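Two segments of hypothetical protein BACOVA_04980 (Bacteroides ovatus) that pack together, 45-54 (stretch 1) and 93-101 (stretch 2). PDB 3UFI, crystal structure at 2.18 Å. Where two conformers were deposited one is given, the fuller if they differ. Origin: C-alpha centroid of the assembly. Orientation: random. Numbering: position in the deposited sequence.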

# COMPACT_ATOMS: atom_id res chain seq x y z
N GLY A 45 3.02 8.61 -9.30
CA GLY A 45 2.50 9.87 -9.81
C GLY A 45 3.07 10.98 -8.96
O GLY A 45 3.02 10.87 -7.74
N VAL A 46 3.69 11.99 -9.58
CA VAL A 46 4.37 13.12 -8.89
C VAL A 46 3.63 14.44 -9.20
O VAL A 46 3.35 14.77 -10.36
N THR A 47 3.27 15.18 -8.14
CA THR A 47 2.55 16.43 -8.24
C THR A 47 3.35 17.56 -7.55
O THR A 47 3.79 17.40 -6.41
N VAL A 48 3.45 18.71 -8.23
CA VAL A 48 4.02 19.95 -7.68
C VAL A 48 2.85 20.63 -6.96
O VAL A 48 1.91 21.10 -7.61
N GLU A 49 2.86 20.54 -5.63
CA GLU A 49 1.80 21.03 -4.75
C GLU A 49 1.87 22.54 -4.60
O GLU A 49 0.89 23.23 -4.87
N ALA A 50 3.02 23.04 -4.17
CA ALA A 50 3.27 24.45 -3.91
C ALA A 50 4.62 24.89 -4.42
O ALA A 50 5.58 24.13 -4.40
N ASP A 51 4.63 26.14 -4.90
CA ASP A 51 5.74 26.95 -5.37
C ASP A 51 5.76 28.11 -4.38
O ASP A 51 4.83 28.92 -4.38
N GLU A 52 6.75 28.12 -3.47
CA GLU A 52 6.83 29.13 -2.40
C GLU A 52 7.12 30.55 -2.92
O GLU A 52 6.76 31.51 -2.25
N ASP A 53 7.72 30.68 -4.13
CA ASP A 53 8.02 31.99 -4.72
C ASP A 53 6.81 32.56 -5.48
O ASP A 53 6.49 33.74 -5.29
N ASN A 54 6.15 31.75 -6.33
CA ASN A 54 4.97 32.16 -7.11
C ASN A 54 3.73 31.38 -6.63
O ASN A 54 3.65 30.17 -6.81
N GLU A 93 15.00 29.81 -7.83
CA GLU A 93 15.85 29.43 -6.71
C GLU A 93 15.05 29.26 -5.42
O GLU A 93 15.64 29.11 -4.35
N GLY A 94 13.73 29.26 -5.53
CA GLY A 94 12.85 29.06 -4.38
C GLY A 94 12.62 27.60 -4.06
O GLY A 94 13.18 26.70 -4.71
N GLU A 95 11.81 27.35 -3.03
CA GLU A 95 11.45 26.02 -2.55
C GLU A 95 10.10 25.60 -3.09
O GLU A 95 9.26 26.44 -3.42
N PHE A 96 9.89 24.29 -3.19
CA PHE A 96 8.66 23.67 -3.66
C PHE A 96 8.26 22.56 -2.75
O PHE A 96 9.11 21.97 -2.07
N THR A 97 6.97 22.27 -2.71
CA THR A 97 6.39 21.13 -2.03
C THR A 97 5.90 20.19 -3.12
O THR A 97 5.18 20.61 -4.02
N LEU A 98 6.31 18.92 -3.04
CA LEU A 98 5.90 17.91 -4.01
C LEU A 98 5.31 16.73 -3.30
O LEU A 98 5.79 16.37 -2.23
N ASN A 99 4.30 16.11 -3.89
CA ASN A 99 3.63 14.91 -3.37
C ASN A 99 3.83 13.78 -4.33
O ASN A 99 3.95 14.04 -5.53
N ALA A 100 3.83 12.55 -3.86
CA ALA A 100 3.93 11.42 -4.77
C ALA A 100 3.14 10.26 -4.21
O ALA A 100 2.90 10.20 -3.01
N TYR A 101 2.68 9.36 -5.09
CA TYR A 101 1.92 8.20 -4.63
C TYR A 101 2.19 7.03 -5.55
O TYR A 101 2.62 7.21 -6.67

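Two antiparallel strands pair through their backbones, side chains alternating between two faces, with a bulge at Glu49 that shifts the register by one. Val46, Val48, Asp51, Phe96, Leu98 and Ala100 share one face, apolar except for Asp51 at its end. Both valines are t, and each spans two successive side chains of that face on the partner strand: Val46 CG1 lies 3.9 Å from Leu98 CD2 and Val46 CG2 4.1 Å from Ala100 CB, while Val48 CG1 sits 4.1 Å from Phe96 CD2 and Val48 CG2 4.0 Å from CG of Leu98 (m, p). The m rotamer of Phe96 swings its ring obliquely to Asp51, with Phe96 CE2 3.4 Å from Asp51 CG.

On the mixed face, Gly45 leaves room for the Tyr101 ring (chi1 p), one face of which covers Gly45 N; a CB at Gly45 would clash with Tyr101 CE1. At the bulge, Glu49 N and Ala50 N both donate to Thr97 O (2.8 and 3.3 Å), and the CB of Glu49 points toward the partner strand. Its extended t, t chain brings Glu49 OE1 2.8 Å from Asn99 ND2, a hydrogen bond donated by Asn99.

Toward the end of the pairing, Glu52 N still donates to Glu95 O (3.0 Å), and waters add bridges: water 1 donates to Asp51 OD1 (2.7 Å) and Glu95 O (3.0 Å), while water 3 links Asp53 OD1 to Glu95 N, each at 3.0 Å.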

# COMPACT_ATOMS: atom_id res chain seq x y z
CB VAL A 46 5.88 13.20 -9.26
CG1 VAL A 46 6.57 14.40 -8.59
CG2 VAL A 46 6.60 11.89 -8.87
CB THR A 47 1.16 16.27 -7.60
OG1 THR A 47 0.47 15.21 -8.25
CG2 THR A 47 0.31 17.54 -7.67
CB VAL A 48 4.71 20.84 -8.73
CG1 VAL A 48 5.19 22.14 -8.09
CG2 VAL A 48 5.87 20.09 -9.37
CB GLU A 49 1.88 20.33 -3.37
CG GLU A 49 1.03 21.00 -2.29
CD GLU A 49 0.94 20.30 -0.95
OE1 GLU A 49 0.72 19.07 -0.93
OE2 GLU A 49 1.02 21.00 0.08
CB ALA A 50 3.18 24.72 -2.40
CB ASP A 51 5.49 27.39 -6.84
CG ASP A 51 6.55 28.27 -7.51
OD1 ASP A 51 7.32 28.93 -6.78
OD2 ASP A 51 6.59 28.29 -8.76
CB GLU A 52 7.86 28.71 -1.34
CG GLU A 52 7.26 27.97 -0.15
CD GLU A 52 6.61 26.62 -0.43
OE1 GLU A 52 7.34 25.66 -0.76
OE2 GLU A 52 5.38 26.51 -0.25
CB ASP A 53 9.27 31.91 -5.62
CG ASP A 53 10.60 32.07 -4.90
OD1 ASP A 53 10.63 31.94 -3.65
OD2 ASP A 53 11.62 32.32 -5.59
CB ASN A 54 5.20 31.96 -8.62
CG ASN A 54 6.51 32.50 -9.16
OD1 ASN A 54 6.67 33.71 -9.38
ND2 ASN A 54 7.46 31.61 -9.42
CB GLU A 93 16.98 30.47 -6.51
CG GLU A 93 17.76 30.88 -7.76
CD GLU A 93 18.21 29.81 -8.75
OE1 GLU A 93 18.73 28.76 -8.31
OE2 GLU A 93 18.08 30.06 -9.97
CB GLU A 95 11.42 25.97 -1.03
CG GLU A 95 12.76 26.29 -0.39
CD GLU A 95 12.87 25.98 1.09
OE1 GLU A 95 11.85 26.04 1.81
OE2 GLU A 95 14.01 25.69 1.54
CB PHE A 96 8.82 23.13 -5.09
CG PHE A 96 9.19 24.15 -6.14
CD1 PHE A 96 10.51 24.55 -6.30
CD2 PHE A 96 8.22 24.69 -6.98
CE1 PHE A 96 10.85 25.51 -7.26
CE2 PHE A 96 8.56 25.62 -7.96
CZ PHE A 96 9.87 26.03 -8.09
CB THR A 97 5.30 21.50 -1.04
OG1 THR A 97 5.85 22.37 -0.06
CG2 THR A 97 4.69 20.27 -0.36
CB LEU A 98 7.10 17.42 -4.87
CG LEU A 98 7.42 18.17 -6.17
CD1 LEU A 98 7.94 19.59 -5.90
CD2 LEU A 98 8.48 17.41 -6.96
CB ASN A 99 2.10 15.11 -3.19
CG ASN A 99 1.68 16.24 -2.32
OD1 ASN A 99 2.19 16.44 -1.21
ND2 ASN A 99 0.69 16.98 -2.78
CB ALA A 100 5.39 11.05 -5.00
CB TYR A 101 0.41 8.51 -4.56
CG TYR A 101 -0.23 8.50 -5.93
CD1 TYR A 101 -0.18 9.62 -6.76
CD2 TYR A 101 -0.81 7.34 -6.45
CE1 TYR A 101 -0.70 9.60 -8.04
CE2 TYR A 101 -1.33 7.30 -7.74
CZ TYR A 101 -1.27 8.44 -8.54
OH TYR A 101 -1.78 8.41 -9.81
O HOH W 1 9.64 28.50 -5.56
O HOH W 2 8.80 23.73 0.93
O HOH W 3 10.90 29.84 -1.57
O HOH W 4 13.86 32.68 -8.23